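Local coordinates for protein cellulase IBT99 (Metagenomes, PDB 6WBT) that probably hydrolyses 6-phospho-alpha-glucosides as a family 4 glycoside hydrolase that binds NAD, a manganese ion and glucose 6-phosphate, at residues Val175-Arg180 with Gly203-Val208; Tyr226-Glu231 with Tyr261-Tyr266. One frame throughout, in Å; residues are numbered along the deposited sequence.

Contact 1 of 2, residues Val175-Arg180 with Gly203-Val208; sequences VEIEAR and GWFTHV
I177 and F205 carry the packed half of this contact between helix 173-184 and strand 202-210. Two branches of the isoleucine reach the same end of the phenylalanine ring obliquely: CD1 of I177 lies 3.9 Å from CE2 of F205, and CG2 of I177 lies 4.0 Å from that same CE2. CB of I177 comes within 4.1 Å of CZ of F205, so the ring tip meets the branch point of the side chain. In I177, CG2 stands anti to the backbone N while CG1 (chi1 -65°) lies beside it, which brings CG2 and, through CG1, CD1 to the ring. The F205 side chain leaves toward the helix from a strand whose backbone pairs with L262, and Y196 meets its ring edge-to-face. The looser half belongs to the partly exposed E178: its CG is 4.3 Å from CE1 of F205, an aliphatic brush past the ring, while its carboxylate OE2 is hydrogen-bonded to S194. No hydrogen bond joins the two segments, and they bury 131 Å². This is helix-on-sheet apolar packing, joining the helix after the last parallel strand of the Rossmann-like domain to the antiparallel sheet of the family 4 C-terminal region.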
# COMPACT_ATOMS: atom_id res chain seq x y z
N VAL A 175 -0.57 -19.30 -24.76
CA VAL A 175 0.36 -19.99 -25.65
C VAL A 175 -0.28 -20.24 -27.01
O VAL A 175 0.39 -20.18 -28.05
CB VAL A 175 0.85 -21.30 -25.00
CG1 VAL A 175 2.00 -21.90 -25.81
CG2 VAL A 175 1.27 -21.06 -23.56
N GLU A 176 -1.58 -20.52 -27.03
CA GLU A 176 -2.28 -20.70 -28.30
C GLU A 176 -2.37 -19.38 -29.06
O GLU A 176 -2.30 -19.37 -30.30
CB GLU A 176 -3.68 -21.28 -28.06
CG GLU A 176 -3.68 -22.77 -27.76
CD GLU A 176 -3.58 -23.61 -29.01
OE1 GLU A 176 -4.60 -24.19 -29.42
OE2 GLU A 176 -2.47 -23.70 -29.59
N ILE A 177 -2.54 -18.27 -28.35
CA ILE A 177 -2.50 -16.96 -29.00
C ILE A 177 -1.10 -16.69 -29.55
O ILE A 177 -0.95 -16.13 -30.64
CB ILE A 177 -2.96 -15.86 -28.03
CG1 ILE A 177 -4.42 -16.06 -27.64
CG2 ILE A 177 -2.76 -14.48 -28.64
CD1 ILE A 177 -4.93 -15.04 -26.65
N GLU A 178 -0.07 -17.09 -28.81
CA GLU A 178 1.30 -16.93 -29.29
C GLU A 178 1.56 -17.79 -30.52
O GLU A 178 2.41 -17.44 -31.35
CB GLU A 178 2.29 -17.27 -28.18
CG GLU A 178 2.31 -16.26 -27.05
CD GLU A 178 3.27 -16.64 -25.93
OE1 GLU A 178 3.44 -17.86 -25.68
OE2 GLU A 178 3.85 -15.73 -25.31
N ALA A 179 0.85 -18.91 -30.66
CA ALA A 179 0.97 -19.71 -31.87
C ALA A 179 0.41 -18.98 -33.08
O ALA A 179 0.96 -19.07 -34.19
CB ALA A 179 0.27 -21.06 -31.69
N ARG A 180 -0.68 -18.23 -32.89
CA ARG A 180 -1.24 -17.44 -33.98
C ARG A 180 -0.32 -16.28 -34.33
O ARG A 180 -0.13 -15.96 -35.51
CB ARG A 180 -2.63 -16.93 -33.60
CG ARG A 180 -3.56 -17.98 -33.01
CD ARG A 180 -4.12 -18.94 -34.05
NE ARG A 180 -3.13 -19.89 -34.55
CZ ARG A 180 -2.76 -20.99 -33.91
NH1 ARG A 180 -3.30 -21.29 -32.73
NH2 ARG A 180 -1.85 -21.80 -34.43
N GLY A 203 -6.49 -11.38 -19.43
CA GLY A 203 -5.21 -10.69 -19.46
C GLY A 203 -4.97 -9.88 -20.72
O GLY A 203 -5.86 -9.72 -21.56
N TRP A 204 -3.75 -9.35 -20.85
CA TRP A 204 -3.38 -8.51 -21.97
C TRP A 204 -1.91 -8.73 -22.31
O TRP A 204 -1.08 -8.96 -21.42
CB TRP A 204 -3.62 -7.02 -21.67
CG TRP A 204 -5.01 -6.71 -21.23
CD1 TRP A 204 -5.52 -6.81 -19.97
CD2 TRP A 204 -6.08 -6.22 -22.06
NE1 TRP A 204 -6.84 -6.43 -19.96
CE2 TRP A 204 -7.21 -6.07 -21.23
CE3 TRP A 204 -6.20 -5.91 -23.42
CZ2 TRP A 204 -8.43 -5.60 -21.71
CZ3 TRP A 204 -7.41 -5.45 -23.89
CH2 TRP A 204 -8.52 -5.31 -23.04
N PHE A 205 -1.60 -8.65 -23.60
CA PHE A 205 -0.23 -8.77 -24.09
C PHE A 205 0.32 -7.36 -24.31
O PHE A 205 -0.04 -6.69 -25.28
CB PHE A 205 -0.18 -9.58 -25.39
CG PHE A 205 -0.57 -11.02 -25.22
CD1 PHE A 205 0.40 -12.00 -25.08
CD2 PHE A 205 -1.90 -11.39 -25.22
CE1 PHE A 205 0.05 -13.33 -24.93
CE2 PHE A 205 -2.26 -12.72 -25.07
CZ PHE A 205 -1.28 -13.69 -24.92
N THR A 206 1.20 -6.92 -23.41
CA THR A 206 1.72 -5.55 -23.49
C THR A 206 2.79 -5.42 -24.58
O THR A 206 2.79 -4.44 -25.33
CB THR A 206 2.28 -5.11 -22.14
OG1 THR A 206 3.33 -6.00 -21.74
CG2 THR A 206 1.19 -5.13 -21.08
N HIS A 207 3.70 -6.39 -24.66
CA HIS A 207 4.74 -6.39 -25.68
C HIS A 207 4.96 -7.81 -26.17
O HIS A 207 4.91 -8.76 -25.39
CB HIS A 207 6.06 -5.82 -25.14
CG HIS A 207 6.00 -4.36 -24.78
ND1 HIS A 207 5.94 -3.92 -23.48
CD2 HIS A 207 5.99 -3.25 -25.56
CE1 HIS A 207 5.89 -2.60 -23.46
NE2 HIS A 207 5.92 -2.17 -24.71
N VAL A 208 5.20 -7.95 -27.48
CA VAL A 208 5.50 -9.23 -28.10
C VAL A 208 6.72 -9.04 -29.00
O VAL A 208 6.81 -8.05 -29.73
CB VAL A 208 4.31 -9.79 -28.91
CG1 VAL A 208 4.65 -11.16 -29.47
CG2 VAL A 208 3.06 -9.85 -28.05

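Contact 2 of 2, residues Tyr226-Glu231 with Tyr261-Tyr266; sequences YGYVSE and YLPNTY. With G6P (6-O-phosphono-alpha-D-glucopyranose), chain F.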
# COMPACT_ATOMS: atom_id res chain seq x y z
N TYR A 226 -7.90 -8.50 -39.10
CA TYR A 226 -8.28 -9.90 -39.26
C TYR A 226 -8.33 -10.67 -37.95
O TYR A 226 -8.65 -11.86 -37.97
CB TYR A 226 -7.32 -10.61 -40.23
CG TYR A 226 -6.96 -9.79 -41.45
CD1 TYR A 226 -7.88 -9.57 -42.46
CD2 TYR A 226 -5.69 -9.26 -41.59
CE1 TYR A 226 -7.55 -8.83 -43.58
CE2 TYR A 226 -5.34 -8.52 -42.70
CZ TYR A 226 -6.28 -8.31 -43.70
OH TYR A 226 -5.94 -7.57 -44.81
N GLY A 227 -8.02 -10.04 -36.83
CA GLY A 227 -7.96 -10.78 -35.59
C GLY A 227 -6.70 -11.63 -35.52
O GLY A 227 -5.70 -11.39 -36.21
N TYR A 228 -6.76 -12.66 -34.67
CA TYR A 228 -5.67 -13.61 -34.53
C TYR A 228 -5.68 -14.69 -35.61
O TYR A 228 -5.04 -15.73 -35.44
CB TYR A 228 -5.72 -14.26 -33.14
CG TYR A 228 -5.33 -13.34 -32.02
CD1 TYR A 228 -4.22 -12.50 -32.14
CD2 TYR A 228 -6.06 -13.29 -30.84
CE1 TYR A 228 -3.85 -11.65 -31.11
CE2 TYR A 228 -5.70 -12.44 -29.81
CZ TYR A 228 -4.60 -11.63 -29.95
OH TYR A 228 -4.24 -10.78 -28.93
N VAL A 229 -6.37 -14.45 -36.72
CA VAL A 229 -6.49 -15.41 -37.81
C VAL A 229 -5.65 -14.93 -38.98
O VAL A 229 -5.80 -13.79 -39.44
CB VAL A 229 -7.95 -15.61 -38.23
CG1 VAL A 229 -8.03 -16.29 -39.59
CG2 VAL A 229 -8.70 -16.43 -37.19
N SER A 230 -4.76 -15.80 -39.47
CA SER A 230 -4.01 -15.57 -40.68
C SER A 230 -4.35 -16.65 -41.70
O SER A 230 -5.06 -17.61 -41.40
CB SER A 230 -2.50 -15.56 -40.41
OG SER A 230 -2.06 -16.82 -39.94
N GLU A 231 -3.85 -16.48 -42.92
CA GLU A 231 -4.08 -17.48 -43.96
C GLU A 231 -3.29 -18.75 -43.70
O GLU A 231 -3.70 -19.82 -44.17
CB GLU A 231 -3.74 -16.90 -45.33
CG GLU A 231 -4.55 -15.66 -45.68
CD GLU A 231 -6.05 -15.91 -45.64
OE1 GLU A 231 -6.58 -16.50 -46.60
OE2 GLU A 231 -6.68 -15.51 -44.64
N TYR A 261 -2.84 -2.61 -25.64
CA TYR A 261 -2.26 -3.95 -25.66
C TYR A 261 -3.06 -4.84 -26.60
O TYR A 261 -4.17 -4.51 -27.03
CB TYR A 261 -2.24 -4.56 -24.25
CG TYR A 261 -1.77 -3.61 -23.17
CD1 TYR A 261 -0.60 -2.88 -23.32
CD2 TYR A 261 -2.51 -3.44 -22.01
CE1 TYR A 261 -0.17 -2.01 -22.33
CE2 TYR A 261 -2.09 -2.57 -21.02
CZ TYR A 261 -0.92 -1.86 -21.18
OH TYR A 261 -0.50 -0.99 -20.20
N LEU A 262 -2.48 -5.99 -26.92
CA LEU A 262 -3.19 -7.03 -27.65
C LEU A 262 -4.00 -7.86 -26.66
O LEU A 262 -3.42 -8.43 -25.73
CB LEU A 262 -2.22 -7.92 -28.42
CG LEU A 262 -1.65 -7.29 -29.69
CD1 LEU A 262 -0.52 -8.14 -30.24
CD2 LEU A 262 -2.75 -7.13 -30.73
N PRO A 263 -5.32 -7.96 -26.82
CA PRO A 263 -6.15 -8.55 -25.77
C PRO A 263 -6.07 -10.07 -25.74
O PRO A 263 -5.78 -10.73 -26.74
CB PRO A 263 -7.56 -8.09 -26.15
CG PRO A 263 -7.51 -7.98 -27.63
CD PRO A 263 -6.12 -7.51 -27.97
N ASN A 264 -6.34 -10.62 -24.56
CA ASN A 264 -6.57 -12.05 -24.44
C ASN A 264 -7.85 -12.42 -25.16
O ASN A 264 -8.79 -11.62 -25.26
CB ASN A 264 -6.64 -12.46 -22.96
CG ASN A 264 -6.63 -13.97 -22.78
OD1 ASN A 264 -7.44 -14.69 -23.36
ND2 ASN A 264 -5.71 -14.45 -21.95
N THR A 265 -7.89 -13.65 -25.67
CA THR A 265 -9.02 -14.09 -26.48
C THR A 265 -10.33 -14.06 -25.68
O THR A 265 -11.38 -13.69 -26.21
CB THR A 265 -8.74 -15.49 -27.03
OG1 THR A 265 -7.89 -15.38 -28.18
CG2 THR A 265 -10.02 -16.19 -27.43
N TYR A 266 -10.27 -14.41 -24.40
CA TYR A 266 -11.48 -14.57 -23.60
C TYR A 266 -12.14 -13.24 -23.23
O TYR A 266 -13.19 -13.27 -22.57
CB TYR A 266 -11.17 -15.36 -22.33
CG TYR A 266 -11.22 -16.86 -22.53
CD1 TYR A 266 -12.41 -17.55 -22.38
CD2 TYR A 266 -10.09 -17.57 -22.88
CE1 TYR A 266 -12.48 -18.92 -22.56
CE2 TYR A 266 -10.14 -18.94 -23.07
CZ TYR A 266 -11.34 -19.61 -22.91
OH TYR A 266 -11.39 -20.97 -23.09
C1 G6P F . -8.02 -23.25 -24.53
C2 G6P F . -8.50 -22.67 -23.21
C3 G6P F . -9.29 -23.69 -22.41
C4 G6P F . -10.38 -24.31 -23.28
C5 G6P F . -9.76 -24.86 -24.55
C6 G6P F . -10.78 -25.54 -25.46
O1 G6P F . -7.07 -24.29 -24.28
O2 G6P F . -7.37 -22.24 -22.44
O3 G6P F . -9.88 -23.07 -21.27
O4 G6P F . -11.04 -25.37 -22.56
O5 G6P F . -9.13 -23.79 -25.26
O6 G6P F . -12.06 -25.62 -24.83
P G6P F . -13.20 -26.58 -25.44
O1P G6P F . -14.47 -25.78 -25.29
O2P G6P F . -13.13 -27.82 -24.59
O3P G6P F . -12.75 -26.79 -26.87
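The Y228 ring presents its edge to the 261-266 segment, with P263 O close to the ring plane there, and T265 OG1 approaches it obliquely, 3.8 Å from Y228 CD2. The Y266 ring has N264 OD1 in plane at one edge and C2 of glucose 6-phosphate also at its edge, while H201 stacks on it. Y228 OH donates a 2.7 Å hydrogen bond to P263 O, at a C=O...donor angle of 144° and tilted 21° from the carbonyl plane. The Y228 hydroxyl OH also sits against the aliphatic CB of L262 (3.5 Å) and CD of P263 (3.9 Å). With CG beside the backbone N (chi1 -72°), the ring extends from the type II' turn Y226-V229 to the strand. A phenylalanine in place of Y228 would probably leave P263 O without this donor and lose the tie between the 226-229 turn and strand 262-263. Further along, Y266 N donates to N264 OD1 (3.0 Å), a capping bond at the turn into helix 267-270. Sugar O3 in turn donates to Y266 OH at 3.2 Å. The chemistry implies a buried carbonyl satisfied by a phenol close to a turn that presents a second phenol to the bound glucose 6-phosphate.

How the contacts relate
From the N terminus, helix 173-184 leaves the Rossmann-like domain, and contact 1 closes when strand 202-210 returns against it, 22 residues intervening. The chain then runs through helix 216-226 into the 226-231 loop; after 29 intervening residues, contact 2 closes at 261-266. The two closures follow in series, neither nested nor crossed, yet their centres lie 8 Å apart. Strands 202-210 and 262-263 are antiparallel neighbours: G203 O lies 3.2 Å from N264 N, a probable hydrogen bond. R180 also packs against the Y228 backbone, and I177 touches both Y228 and T265. Helix, sheet and turn thus meet around one buried core beside the sugar site.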